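Local structure of beta-galactosidase (Bacillus circulans subsp. alkalophilus, 3TTY) at residues Phe45-Ala48 with Lys49-Asp53; Gln19-Lys22 with Ala23-Glu26; Arg237-Leu240 with Lys241-Thr244; Ser56-Phe59 with Thr60-Asp63; Asp64-Glu67 with Arg68-Glu72. The protein hydrolyses terminal, non-reducing beta-D-galactose residues from beta-D-galactosides, as a glycoside hydrolase built on a TIM barrel. One frame throughout, in Å; residues are numbered along the deposited sequence.

Interaction 1 (Phe45-Ala48 with Lys49-Asp53); sequences FSWA and KIQRD
Trp47 and Gln51, one helical turn apart, run alongside each other, so that the indole N-H meets the amide oxygen: Trp47 NE1 donates to Gln51 OE1 over 3.0 Å at an N-H...O angle of 164°. The oxygen sits in the plane of the indole, at its edge, whereas NE1 stands well above the plane of the amide; the two flat groups are turned 37° apart. Both side chains leave the backbone with CG opposite their own N (chi1 -166° for Trp47, nearly the same for Gln51), which sends them off in step. Beneath them the backbone pairs the same residues, Gln51 N giving a hydrogen bond of 2.8 Å to Trp47 O. One residue earlier, Ile50 N reaches Ser46 O at 3.0 Å, and Ile50 CG1 rests against that carbonyl oxygen at 3.3 Å. These i to i+4 bonds define the single short turn of helix 47-50, set between barrel strand 39-42 and helix 60-71; Ser46 holds the N-cap position, but its hydroxyl makes no capping bond and turns to Glu18 instead. The other end of the Gln51 amide is fixed too: Gln51 NE2 donates to Asp53 O at 3.0 Å, holding the amide against rotation. Farther out, Tyr121, Tyr124 and Leu128 of helix 119-135 pack on the Trp47 ring, and Ser188 and Tyr192 of a second subunit hydrogen-bond to the backbone of Ala48. Phe45 touches the bound galactose.

Interaction 2 (Gln19-Lys22 with Ala23-Glu26); sequences QWDK and ATME
Trp20 and Thr24 make the close-packed side of this helix start, their side chains crossing at about a right angle. The threonine methyl comes obliquely to the six-membered ring, Trp20 CE3 lying 3.6 Å from Thr24 CG2, while Trp20 CB is 3.7 Å from Thr24 OG1. That hydroxyl is buried and has no polar partner in the model, but the threonine's rotation is doubtful: its chi1 of 127° is far from a staggered position and CG2 lies too near Asp21 OD2, so methyl contact and lone hydroxyl alike need caution. Arg348 extends this side by a cation-pi contact with Trp20, and Leu499 of a second subunit packs on the same residue. Next to Trp20, Asp21 occupies the N-cap position of helix 22-35, the first helix after barrel strand 10-14. Its CG is placed between its backbone N and carbonyl carbon (chi1 61°), which turns the carboxylate toward the first turn; Thr24 N donates to Asp21 OD2 at 3.1 Å, although that same crowding makes the oxygen's place less sure. The main chain supports the same turn, Met25 N donating to Asp21 O at 3.2 Å. By contrast, the flank of Lys22 and Glu26 is wetter. There Glu26 N binds Lys22 O at 3.0 Å, and a water donates to Lys22 O at 2.9 Å and also to Glu26 OE1, joining backbone and carboxylate. The charged ends point to helix 60-71, where Lys22 pairs with Asp64 and Glu26 with Arg68. The chemistry implies a carboxylate probably favoured by the helix dipole, and paired rather than isolated charges on the hydrated flank.

Interaction 3 (Arg237-Leu240 with Lys241-Thr244); sequences RDEL and KRWT
Arg237 lays its CG against the aliphatic part of Lys241, 4.0 Å from Lys241 CE, one helical turn along, the two chains crossing obliquely. Their charged ends diverge: Arg237 NE and Lys241 NZ are 6.4 Å apart, and each residue has an acidic mate, Arg237 NH1 pairing with Glu268 and Lys241 NZ with Asp270. The guanidinium also grips Asp238 side-on, with NE at 3.1 Å and NH2 at 3.0 Å from the single oxygen OD1, both nitrogens reaching it from the same face of the carboxylate. Replacing Arg237 by an alanine would probably leave Asp238 and Glu268 without this positive partner and strip the cover from the Lys241 methylenes. On the next flank Glu239 and Arg242 run alongside each other, carboxylate and guanidinium planes 22° apart; they form a salt bridge whose hydrogen bond, Arg242 NE to Glu239 OE1, is weak: 3.3 Å, bent to 129°. Beyond it Trp243 brings its ring edge to the backbone, CD1 lying 3.5 Å from Glu239 O. These residues form the last turns of helix 215-243, which precedes barrel strand 249-253, and Leu240 packs on Val249 of that strand and Ala133 of helix 119-135. At the C-terminal end Leu240 O accepts three bonds: from Trp243 N, from Thr244 N at 2.8 Å, and from Thr244 OG1 at 3.2 Å. The hydroxyl, also bonded to Trp145, comes from above the carbonyl plane. Such convergence implies that the partial negative charge of this carbonyl at the helix end is probably offset by several N-H and O-H donors.

Interaction 4 (Ser56-Phe59 with Thr60-Asp63); sequences SYDF and TWLD
Asp58 meets Thr60 and Trp61 through its carboxylate and its backbone carbonyl. From CB, the side chain runs with CG opposite the backbone N (chi1 178°), which brings CG within 3.7 Å of Thr60 OG1. At the tip OD1 accepts twice: Thr60 OG1 donates to Asp58 OD1 at 2.9 Å on its syn lone pair, and Thr60 N reaches the same oxygen at 3.3 Å from well above the carboxylate plane. OD2 takes a water at 2.7 Å, and that water also donates to Thr60 OG1, linking carboxylate and hydroxyl a second way. The bond from Thr60 N is a capping interaction at the start of helix 60-71, the longer helix, after the short helix 47-50, that links TIM-barrel strand 39-42 to strand 75-79. The backbone oxygen of Asp58 has a further donor, Trp61 NE1 at 3.0 Å, but this bond is weak, its N-H...O angle only 124°, though the oxygen lies in the ring plane. Trp61 reaches back because its CG sits between its N and carbonyl carbon (chi1 66°); Leu62 CB covers one face of the ring, 3.7 Å above its plane. Next along, Asp63 N donates to Phe59 O at 2.8 Å, while Leu62 CD2 lies at the edge of the phenyl ring, 4.4 Å from Phe59 CD1. Leu132 of helix 119-135 packs on both Phe59 and Leu62, and Lys49 makes a cation-pi contact with Trp61.

Interaction 5 (Asp64-Glu67 with Arg68-Glu72); sequences DIIE and RLTKE
Ile66 and Thr70 are joined by two hydrogen bonds to one oxygen: Thr70 N donates to Ile66 O at 2.9 Å and Thr70 OG1 at 2.8 Å, from opposite faces of the carbonyl plane. The hydroxyl can fold back because it stands beside its own backbone N (chi1 -65°). A valine at Thr70 would probably keep the bulk but leave Ile66 O with the amide alone of these two donors. The backbone bonds across the contact are of the i to i+4 kind, such as Arg68 N to Asp64 O at 2.9 Å, and define the last turns of helix 60-71. Apolar contact comes on the buried side, where Ile65 and Leu69 point the same way, CG2 of the first 4.0 Å from CD1 of the second; Leu76 of strand 75-79 packs on Leu69, setting this face against the TIM barrel. Charges occupy another side: Arg68 NH1 donates to Glu72 OE2 at 2.7 Å, on its anti lone pair and in the guanidinium plane, while Lys71 CE lies over one guanidinium face. Two carboxylates, those of Glu72 and Glu26, thus probably offset the positive charge of this guanidinium and limit its turning.

Overall arrangement
From the N terminus, interaction 2 comes first, at the start of helix 22-35 after barrel strand 10-14. Interaction 1 follows strand 39-42, interactions 4 and 5 are the beginning and end of helix 60-71, and interaction 3 comes far later at the end of helix 215-243. Each is local, closing no long loop; they run in series, and none nests or crosses. Interactions 1 and 4 touch, Ile50 O lying 2.8 Å from Asp58 N, while salt bridges and the packing of Met25 between interactions 2 and 5 join helices 22-35 and 60-71. Interaction 3 touches none of the others, its nearest atoms about 10 Å from interaction 4. Only interactions 1 and 2 touch the second subunit.

Interaction 1 (Phe45-Ala48 with Lys49-Asp53)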
loop_
_atom_site.group_PDB
_atom_site.type_symbol
_atom_site.label_atom_id
_atom_site.label_comp_id
_atom_site.label_asym_id
_atom_site.label_seq_id
_atom_site.Cartn_x
_atom_site.Cartn_y
_atom_site.Cartn_z
ATOM N N PHE A 45 20.038 24.099 13.504
ATOM C CA PHE A 45 20.356 23.460 12.231
ATOM C C PHE A 45 21.443 24.170 11.450
ATOM O O PHE A 45 21.245 24.525 10.287
ATOM C CB PHE A 45 19.094 23.315 11.369
ATOM C CG PHE A 45 18.139 22.242 11.858
ATOM C CD1 PHE A 45 18.527 20.910 11.897
ATOM C CD2 PHE A 45 16.853 22.563 12.255
ATOM C CE1 PHE A 45 17.650 19.912 12.327
ATOM C CE2 PHE A 45 15.970 21.575 12.696
ATOM C CZ PHE A 45 16.373 20.244 12.731
ATOM N N SER A 46 22.603 24.356 12.073
ATOM C CA SER A 46 23.650 25.133 11.436
ATOM C C SER A 46 25.016 24.482 11.585
ATOM O O SER A 46 26.045 25.164 11.604
ATOM C CB SER A 46 23.669 26.557 11.996
ATOM O OG SER A 46 22.812 27.392 11.245
ATOM N N TRP A 47 25.023 23.160 11.684
ATOM C CA TRP A 47 26.268 22.452 11.831
ATOM C C TRP A 47 27.196 22.833 10.671
ATOM O O TRP A 47 28.332 23.236 10.892
ATOM C CB TRP A 47 26.020 20.948 11.902
ATOM C CG TRP A 47 27.194 20.164 12.370
ATOM C CD1 TRP A 47 28.507 20.557 12.370
ATOM C CD2 TRP A 47 27.168 18.844 12.924
ATOM N NE1 TRP A 47 29.300 19.546 12.878
ATOM C CE2 TRP A 47 28.500 18.488 13.225
ATOM C CE3 TRP A 47 26.152 17.921 13.171
ATOM C CZ2 TRP A 47 28.829 17.258 13.793
ATOM C CZ3 TRP A 47 26.482 16.699 13.723
ATOM C CH2 TRP A 47 27.808 16.382 14.028
ATOM N N ALA A 48 26.698 22.756 9.445
ATOM C CA ALA A 48 27.531 23.057 8.285
ATOM C C ALA A 48 27.947 24.530 8.210
ATOM O O ALA A 48 29.036 24.845 7.737
ATOM C CB ALA A 48 26.852 22.614 6.985
ATOM N N LYS A 49 27.101 25.435 8.680
ATOM C CA LYS A 49 27.500 26.844 8.694
ATOM C C LYS A 49 28.683 27.059 9.636
ATOM O O LYS A 49 29.595 27.840 9.365
ATOM C CB LYS A 49 26.337 27.749 9.099
ATOM C CG LYS A 49 26.647 29.242 8.923
ATOM C CD LYS A 49 25.434 30.092 9.218
ATOM C CE LYS A 49 25.713 31.576 8.945
ATOM N NZ LYS A 49 26.346 31.831 7.627
ATOM N N ILE A 50 28.670 26.342 10.746
ATOM C CA ILE A 50 29.739 26.454 11.717
ATOM C C ILE A 50 30.978 25.729 11.235
ATOM O O ILE A 50 32.081 26.282 11.241
ATOM C CB ILE A 50 29.318 25.857 13.065
ATOM C CG1 ILE A 50 28.187 26.694 13.674
ATOM C CG2 ILE A 50 30.524 25.755 13.983
ATOM C CD1 ILE A 50 27.444 25.999 14.797
ATOM N N GLN A 51 30.807 24.485 10.812
ATOM C CA GLN A 51 31.973 23.662 10.510
ATOM C C GLN A 51 32.009 23.162 9.064
ATOM O O GLN A 51 31.230 22.292 8.679
ATOM C CB GLN A 51 32.047 22.499 11.494
ATOM C CG GLN A 51 33.341 21.677 11.422
ATOM C CD GLN A 51 33.223 20.357 12.176
ATOM O OE1 GLN A 51 32.264 20.133 12.915
ATOM N NE2 GLN A 51 34.187 19.471 11.972
ATOM N N ARG A 52 32.936 23.697 8.274
ATOM C CA ARG A 52 32.977 23.405 6.839
ATOM C C ARG A 52 33.911 22.243 6.464
ATOM O O ARG A 52 33.930 21.801 5.315
ATOM C CB ARG A 52 33.395 24.656 6.072
ATOM C CG ARG A 52 34.761 25.176 6.473
ATOM C CD ARG A 52 35.516 25.696 5.259
ATOM N NE ARG A 52 34.882 26.878 4.679
ATOM C CZ ARG A 52 34.788 27.132 3.370
ATOM N NH1 ARG A 52 35.279 26.271 2.471
ATOM N NH2 ARG A 52 34.193 28.254 2.958
ATOM N N ASP A 53 34.713 21.796 7.428
ATOM C CA ASP A 53 35.601 20.650 7.251
ATOM C C ASP A 53 36.068 20.154 8.623
ATOM O O ASP A 53 35.633 20.677 9.646
ATOM C CB ASP A 53 36.779 20.966 6.315
ATOM C CG ASP A 53 37.739 22.001 6.896
ATOM O OD1 ASP A 53 37.851 22.080 8.141
ATOM O OD2 ASP A 53 38.381 22.730 6.103
#

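Interaction 2 (Gln19-Lys22 with Ala23-Glu26)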
loop_
_atom_site.group_PDB
_atom_site.type_symbol
_atom_site.label_atom_id
_atom_site.label_comp_id
_atom_site.label_asym_id
_atom_site.label_seq_id
_atom_site.Cartn_x
_atom_site.Cartn_y
_atom_site.Cartn_z
ATOM N N GLN A 19 19.121 32.209 8.207
ATOM C CA GLN A 19 18.437 32.042 6.921
ATOM C C GLN A 19 18.141 33.409 6.308
ATOM O O GLN A 19 17.697 33.509 5.164
ATOM C CB GLN A 19 17.108 31.272 7.091
ATOM C CG GLN A 19 17.256 29.846 7.638
ATOM C CD GLN A 19 15.920 29.143 7.902
ATOM O OE1 GLN A 19 14.837 29.698 7.653
ATOM N NE2 GLN A 19 15.996 27.913 8.424
ATOM N N TRP A 20 18.367 34.462 7.081
ATOM C CA TRP A 20 17.945 35.801 6.670
ATOM C C TRP A 20 19.119 36.780 6.573
ATOM O O TRP A 20 20.126 36.463 5.967
ATOM C CB TRP A 20 16.861 36.314 7.616
ATOM C CG TRP A 20 15.640 35.500 7.507
ATOM C CD1 TRP A 20 15.362 34.329 8.172
ATOM C CD2 TRP A 20 14.527 35.748 6.646
ATOM N NE1 TRP A 20 14.131 33.849 7.783
ATOM C CE2 TRP A 20 13.601 34.697 6.841
ATOM C CE3 TRP A 20 14.219 36.758 5.728
ATOM C CZ2 TRP A 20 12.385 34.635 6.162
ATOM C CZ3 TRP A 20 13.008 36.691 5.043
ATOM C CH2 TRP A 20 12.106 35.636 5.266
ATOM N N ASP A 21 18.974 37.965 7.157
ATOM C CA ASP A 21 20.054 38.950 7.187
ATOM C C ASP A 21 19.820 39.919 8.335
ATOM O O ASP A 21 18.878 39.738 9.122
ATOM C CB ASP A 21 20.208 39.682 5.844
ATOM C CG ASP A 21 18.954 40.456 5.437
ATOM O OD1 ASP A 21 18.880 40.923 4.274
ATOM O OD2 ASP A 21 18.043 40.612 6.270
ATOM N N LYS A 22 20.670 40.930 8.459
ATOM C CA LYS A 22 20.564 41.831 9.610
ATOM C C LYS A 22 19.317 42.712 9.604
ATOM O O LYS A 22 18.671 42.900 10.641
ATOM C CB LYS A 22 21.838 42.659 9.782
ATOM C CG LYS A 22 23.037 41.780 10.057
ATOM C CD LYS A 22 24.140 42.512 10.778
ATOM C CE LYS A 22 24.854 41.543 11.701
ATOM N NZ LYS A 22 26.234 41.979 11.988
ATOM N N ALA A 23 18.973 43.245 8.438
ATOM C CA ALA A 23 17.778 44.063 8.327
ATOM C C ALA A 23 16.539 43.293 8.821
ATOM O O ALA A 23 15.767 43.806 9.640
ATOM C CB ALA A 23 17.592 44.573 6.890
ATOM N N THR A 24 16.343 42.060 8.358
ATOM C CA THR A 24 15.155 41.353 8.821
ATOM C C THR A 24 15.230 41.094 10.326
ATOM O O THR A 24 14.230 41.119 11.026
ATOM C CB THR A 24 14.796 40.072 7.995
ATOM O OG1 THR A 24 14.642 38.942 8.865
ATOM C CG2 THR A 24 15.804 39.790 6.937
ATOM N N MET A 25 16.439 40.902 10.815
ATOM C CA MET A 25 16.662 40.723 12.232
ATOM C C MET A 25 16.188 41.934 13.043
ATOM O O MET A 25 15.657 41.770 14.148
ATOM C CB MET A 25 18.134 40.427 12.485
ATOM C CG MET A 25 18.388 39.813 13.821
ATOM S SD MET A 25 19.889 38.821 13.856
ATOM C CE MET A 25 19.724 38.242 15.529
ATOM N N GLU A 26 16.358 43.142 12.499
ATOM C CA GLU A 26 15.819 44.333 13.158
ATOM C C GLU A 26 14.290 44.282 13.238
ATOM O O GLU A 26 13.701 44.623 14.261
ATOM C CB GLU A 26 16.279 45.622 12.466
ATOM C CG GLU A 26 17.759 45.926 12.634
ATOM C CD GLU A 26 18.187 45.977 14.095
ATOM O OE1 GLU A 26 19.137 45.249 14.468
ATOM O OE2 GLU A 26 17.573 46.747 14.867
HETATM O O HOH W 1 20.351 43.780 12.789
#

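Interaction 3 (Arg237-Leu240 with Lys241-Thr244)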
loop_
_atom_site.group_PDB
_atom_site.type_symbol
_atom_site.label_atom_id
_atom_site.label_comp_id
_atom_site.label_asym_id
_atom_site.label_seq_id
_atom_site.Cartn_x
_atom_site.Cartn_y
_atom_site.Cartn_z
ATOM N N ARG A 237 25.521 16.050 26.523
ATOM C CA ARG A 237 25.155 16.593 27.816
ATOM C C ARG A 237 26.409 16.724 28.680
ATOM O O ARG A 237 26.644 17.773 29.262
ATOM C CB ARG A 237 24.119 15.689 28.492
ATOM C CG ARG A 237 23.792 16.040 29.935
ATOM C CD ARG A 237 23.171 14.851 30.657
ATOM N NE ARG A 237 24.176 13.855 30.988
ATOM C CZ ARG A 237 23.910 12.634 31.440
ATOM N NH1 ARG A 237 22.657 12.240 31.610
ATOM N NH2 ARG A 237 24.902 11.801 31.718
ATOM N N ASP A 238 27.221 15.667 28.740
ATOM C CA ASP A 238 28.410 15.668 29.599
ATOM C C ASP A 238 29.452 16.705 29.177
ATOM O O ASP A 238 30.054 17.372 30.015
ATOM C CB ASP A 238 29.044 14.279 29.676
ATOM C CG ASP A 238 28.169 13.264 30.438
ATOM O OD1 ASP A 238 27.219 13.675 31.152
ATOM O OD2 ASP A 238 28.439 12.046 30.324
ATOM N N GLU A 239 29.662 16.847 27.877
ATOM C CA GLU A 239 30.619 17.826 27.374
ATOM C C GLU A 239 30.125 19.245 27.668
ATOM O O GLU A 239 30.906 20.117 28.019
ATOM C CB GLU A 239 30.879 17.601 25.873
ATOM C CG GLU A 239 31.997 18.439 25.269
ATOM C CD GLU A 239 33.384 18.149 25.859
ATOM O OE1 GLU A 239 33.521 17.220 26.688
ATOM O OE2 GLU A 239 34.342 18.863 25.481
ATOM N N LEU A 240 28.819 19.453 27.565
ATOM C CA LEU A 240 28.205 20.741 27.895
ATOM C C LEU A 240 28.381 21.097 29.367
ATOM O O LEU A 240 28.813 22.200 29.705
ATOM C CB LEU A 240 26.709 20.731 27.555
ATOM C CG LEU A 240 26.341 20.648 26.073
ATOM C CD1 LEU A 240 24.836 20.563 25.887
ATOM C CD2 LEU A 240 26.915 21.840 25.312
ATOM N N LYS A 241 28.026 20.163 30.238
ATOM C CA LYS A 241 28.122 20.383 31.675
ATOM C C LYS A 241 29.565 20.584 32.158
ATOM O O LYS A 241 29.796 21.270 33.148
ATOM C CB LYS A 241 27.441 19.246 32.436
ATOM C CG LYS A 241 25.915 19.323 32.410
ATOM C CD LYS A 241 25.307 18.085 33.063
ATOM C CE LYS A 241 23.799 18.240 33.251
ATOM N NZ LYS A 241 23.426 19.531 33.913
ATOM N N ARG A 242 30.530 20.001 31.454
ATOM C CA ARG A 242 31.940 20.220 31.762
ATOM C C ARG A 242 32.295 21.722 31.752
ATOM O O ARG A 242 33.102 22.190 32.562
ATOM C CB ARG A 242 32.813 19.485 30.747
ATOM C CG ARG A 242 34.062 18.847 31.332
ATOM C CD ARG A 242 34.751 17.938 30.311
ATOM N NE ARG A 242 35.238 18.685 29.149
ATOM C CZ ARG A 242 36.487 19.124 29.009
ATOM N NH1 ARG A 242 37.388 18.888 29.958
ATOM N NH2 ARG A 242 36.838 19.794 27.917
ATOM N N TRP A 243 31.689 22.465 30.832
ATOM C CA TRP A 243 31.982 23.879 30.667
ATOM C C TRP A 243 30.937 24.770 31.327
ATOM O O TRP A 243 31.255 25.850 31.806
ATOM C CB TRP A 243 32.090 24.225 29.187
ATOM C CG TRP A 243 33.311 23.684 28.537
ATOM C CD1 TRP A 243 33.391 22.597 27.732
ATOM C CD2 TRP A 243 34.638 24.210 28.640
ATOM N NE1 TRP A 243 34.689 22.404 27.322
ATOM C CE2 TRP A 243 35.474 23.385 27.864
ATOM C CE3 TRP A 243 35.201 25.299 29.314
ATOM C CZ2 TRP A 243 36.842 23.612 27.740
ATOM C CZ3 TRP A 243 36.553 25.528 29.192
ATOM C CH2 TRP A 243 37.363 24.688 28.411
ATOM N N THR A 244 29.686 24.327 31.351
ATOM C CA THR A 244 28.644 25.118 31.985
ATOM C C THR A 244 27.763 24.254 32.876
ATOM O O THR A 244 26.619 23.968 32.534
ATOM C CB THR A 244 27.777 25.846 30.944
ATOM O OG1 THR A 244 27.141 24.882 30.098
ATOM C CG2 THR A 244 28.645 26.761 30.094
#

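Interaction 4 (Ser56-Phe59 with Thr60-Asp63)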
loop_
_atom_site.group_PDB
_atom_site.type_symbol
_atom_site.label_atom_id
_atom_site.label_comp_id
_atom_site.label_asym_id
_atom_site.label_seq_id
_atom_site.Cartn_x
_atom_site.Cartn_y
_atom_site.Cartn_z
ATOM N N SER A 56 37.863 23.234 10.691
ATOM C CA SER A 56 37.498 24.652 10.682
ATOM C C SER A 56 36.162 24.933 11.355
ATOM O O SER A 56 35.168 24.284 11.048
ATOM C CB SER A 56 37.468 25.185 9.250
ATOM O OG SER A 56 38.704 24.961 8.596
ATOM N N TYR A 57 36.156 25.914 12.260
ATOM C CA TYR A 57 34.962 26.315 13.005
ATOM C C TYR A 57 34.755 27.837 12.953
ATOM O O TYR A 57 35.658 28.615 13.265
ATOM C CB TYR A 57 35.044 25.852 14.473
ATOM C CG TYR A 57 35.099 24.340 14.656
ATOM C CD1 TYR A 57 33.942 23.597 14.846
ATOM C CD2 TYR A 57 36.306 23.662 14.630
ATOM C CE1 TYR A 57 33.988 22.223 15.003
ATOM C CE2 TYR A 57 36.363 22.279 14.790
ATOM C CZ TYR A 57 35.205 21.574 14.976
ATOM O OH TYR A 57 35.264 20.215 15.138
ATOM N N ASP A 58 33.556 28.256 12.566
ATOM C CA ASP A 58 33.229 29.671 12.515
ATOM C C ASP A 58 32.005 29.981 13.366
ATOM O O ASP A 58 30.908 29.513 13.082
ATOM C CB ASP A 58 33.008 30.138 11.077
ATOM C CG ASP A 58 32.607 31.606 11.007
ATOM O OD1 ASP A 58 33.166 32.418 11.775
ATOM O OD2 ASP A 58 31.718 31.945 10.204
ATOM N N PHE A 59 32.207 30.767 14.418
ATOM C CA PHE A 59 31.135 31.110 15.340
ATOM C C PHE A 59 30.800 32.601 15.288
ATOM O O PHE A 59 29.899 33.062 15.997
ATOM C CB PHE A 59 31.519 30.738 16.777
ATOM C CG PHE A 59 31.662 29.256 17.023
ATOM C CD1 PHE A 59 30.545 28.466 17.274
ATOM C CD2 PHE A 59 32.916 28.663 17.063
ATOM C CE1 PHE A 59 30.676 27.106 17.534
ATOM C CE2 PHE A 59 33.057 27.307 17.325
ATOM C CZ PHE A 59 31.932 26.526 17.563
ATOM N N THR A 60 31.521 33.360 14.459
ATOM C CA THR A 60 31.335 34.813 14.432
ATOM C C THR A 60 29.897 35.209 14.098
ATOM O O THR A 60 29.360 36.143 14.690
ATOM C CB THR A 60 32.346 35.526 13.501
ATOM O OG1 THR A 60 32.113 35.143 12.138
ATOM C CG2 THR A 60 33.775 35.165 13.903
ATOM N N TRP A 61 29.271 34.474 13.182
ATOM C CA TRP A 61 27.887 34.727 12.784
ATOM C C TRP A 61 26.966 34.541 13.985
ATOM O O TRP A 61 26.024 35.309 14.203
ATOM C CB TRP A 61 27.463 33.768 11.653
ATOM C CG TRP A 61 27.404 32.330 12.098
ATOM C CD1 TRP A 61 28.446 31.457 12.185
ATOM C CD2 TRP A 61 26.247 31.620 12.559
ATOM N NE1 TRP A 61 28.011 30.243 12.664
ATOM C CE2 TRP A 61 26.664 30.318 12.903
ATOM C CE3 TRP A 61 24.897 31.958 12.712
ATOM C CZ2 TRP A 61 25.780 29.350 13.381
ATOM C CZ3 TRP A 61 24.019 30.993 13.182
ATOM C CH2 TRP A 61 24.465 29.707 13.515
ATOM N N LEU A 62 27.246 33.507 14.762
ATOM C CA LEU A 62 26.429 33.177 15.921
ATOM C C LEU A 62 26.643 34.176 17.067
ATOM O O LEU A 62 25.691 34.551 17.746
ATOM C CB LEU A 62 26.741 31.753 16.387
ATOM C CG LEU A 62 25.952 31.266 17.591
ATOM C CD1 LEU A 62 24.487 31.331 17.263
ATOM C CD2 LEU A 62 26.390 29.859 17.966
ATOM N N ASP A 63 27.889 34.602 17.278
ATOM C CA ASP A 63 28.171 35.682 18.233
ATOM C C ASP A 63 27.209 36.852 18.021
ATOM O O ASP A 63 26.635 37.371 18.970
ATOM C CB ASP A 63 29.607 36.209 18.082
ATOM C CG ASP A 63 30.657 35.204 18.502
ATOM O OD1 ASP A 63 30.302 34.131 19.021
ATOM O OD2 ASP A 63 31.854 35.501 18.307
HETATM O O HOH W 2 31.184 34.558 9.647
#

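Interaction 5 (Asp64-Glu67 with Arg68-Glu72)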
loop_
_atom_site.group_PDB
_atom_site.type_symbol
_atom_site.label_atom_id
_atom_site.label_comp_id
_atom_site.label_asym_id
_atom_site.label_seq_id
_atom_site.Cartn_x
_atom_site.Cartn_y
_atom_site.Cartn_z
ATOM N N ASP A 64 27.049 37.259 16.766
ATOM C CA ASP A 64 26.243 38.425 16.433
ATOM C C ASP A 64 24.779 38.228 16.730
ATOM O O ASP A 64 24.114 39.130 17.251
ATOM C CB ASP A 64 26.407 38.793 14.970
ATOM C CG ASP A 64 27.520 39.777 14.757
ATOM O OD1 ASP A 64 28.453 39.818 15.604
ATOM O OD2 ASP A 64 27.452 40.518 13.752
ATOM N N ILE A 65 24.274 37.049 16.385
ATOM C CA ILE A 65 22.900 36.710 16.686
ATOM C C ILE A 65 22.643 36.772 18.191
ATOM O O ILE A 65 21.655 37.352 18.639
ATOM C CB ILE A 65 22.554 35.328 16.125
ATOM C CG1 ILE A 65 22.371 35.440 14.614
ATOM C CG2 ILE A 65 21.297 34.783 16.781
ATOM C CD1 ILE A 65 22.606 34.133 13.886
ATOM N N ILE A 66 23.538 36.179 18.964
ATOM C CA ILE A 66 23.375 36.124 20.411
ATOM C C ILE A 66 23.473 37.523 21.035
ATOM O O ILE A 66 22.699 37.877 21.929
ATOM C CB ILE A 66 24.404 35.169 21.045
ATOM C CG1 ILE A 66 24.046 33.726 20.701
ATOM C CG2 ILE A 66 24.436 35.339 22.545
ATOM C CD1 ILE A 66 25.125 32.740 21.049
ATOM N N GLU A 67 24.417 38.319 20.541
ATOM C CA GLU A 67 24.593 39.679 21.024
ATOM C C GLU A 67 23.341 40.500 20.748
ATOM O O GLU A 67 22.817 41.158 21.640
ATOM C CB GLU A 67 25.835 40.316 20.390
ATOM C CG GLU A 67 26.235 41.665 20.977
ATOM C CD GLU A 67 26.426 41.625 22.488
ATOM O OE1 GLU A 67 26.696 40.527 23.038
ATOM O OE2 GLU A 67 26.299 42.697 23.124
ATOM N N ARG A 68 22.842 40.431 19.520
ATOM C CA ARG A 68 21.666 41.208 19.148
ATOM C C ARG A 68 20.459 40.927 20.037
ATOM O O ARG A 68 19.766 41.850 20.468
ATOM C CB ARG A 68 21.288 40.988 17.683
ATOM C CG ARG A 68 20.112 41.884 17.243
ATOM C CD ARG A 68 20.500 43.362 17.362
ATOM N NE ARG A 68 19.390 44.289 17.124
ATOM C CZ ARG A 68 18.538 44.705 18.060
ATOM N NH1 ARG A 68 18.641 44.275 19.316
ATOM N NH2 ARG A 68 17.575 45.556 17.737
ATOM N N LEU A 69 20.203 39.646 20.287
ATOM C CA LEU A 69 19.118 39.223 21.158
ATOM C C LEU A 69 19.348 39.660 22.604
ATOM O O LEU A 69 18.416 40.052 23.312
ATOM C CB LEU A 69 18.973 37.701 21.108
ATOM C CG LEU A 69 18.433 37.111 19.800
ATOM C CD1 LEU A 69 18.788 35.633 19.718
ATOM C CD2 LEU A 69 16.931 37.309 19.710
ATOM N N THR A 70 20.593 39.566 23.047
ATOM C CA THR A 70 20.950 39.983 24.393
ATOM C C THR A 70 20.615 41.468 24.583
ATOM O O THR A 70 20.181 41.877 25.654
ATOM C CB THR A 70 22.438 39.712 24.675
ATOM O OG1 THR A 70 22.665 38.301 24.656
ATOM C CG2 THR A 70 22.838 40.255 26.043
ATOM N N LYS A 71 20.797 42.258 23.527
ATOM C CA LYS A 71 20.440 43.673 23.549
ATOM C C LYS A 71 18.956 43.881 23.875
ATOM O O LYS A 71 18.595 44.828 24.575
ATOM C CB LYS A 71 20.813 44.329 22.219
ATOM C CG LYS A 71 21.111 45.808 22.308
ATOM C CD LYS A 71 21.983 46.280 21.138
ATOM C CE LYS A 71 21.289 46.098 19.784
ATOM N NZ LYS A 71 22.174 46.445 18.613
ATOM N N GLU A 72 18.101 42.985 23.385
ATOM C CA GLU A 72 16.671 43.030 23.700
ATOM C C GLU A 72 16.351 42.279 24.983
ATOM O O GLU A 72 15.186 42.120 25.330
ATOM C CB GLU A 72 15.849 42.413 22.569
ATOM C CG GLU A 72 16.045 43.085 21.242
ATOM C CD GLU A 72 15.824 44.567 21.348
ATOM O OE1 GLU A 72 14.842 44.969 21.997
ATOM O OE2 GLU A 72 16.643 45.329 20.810
#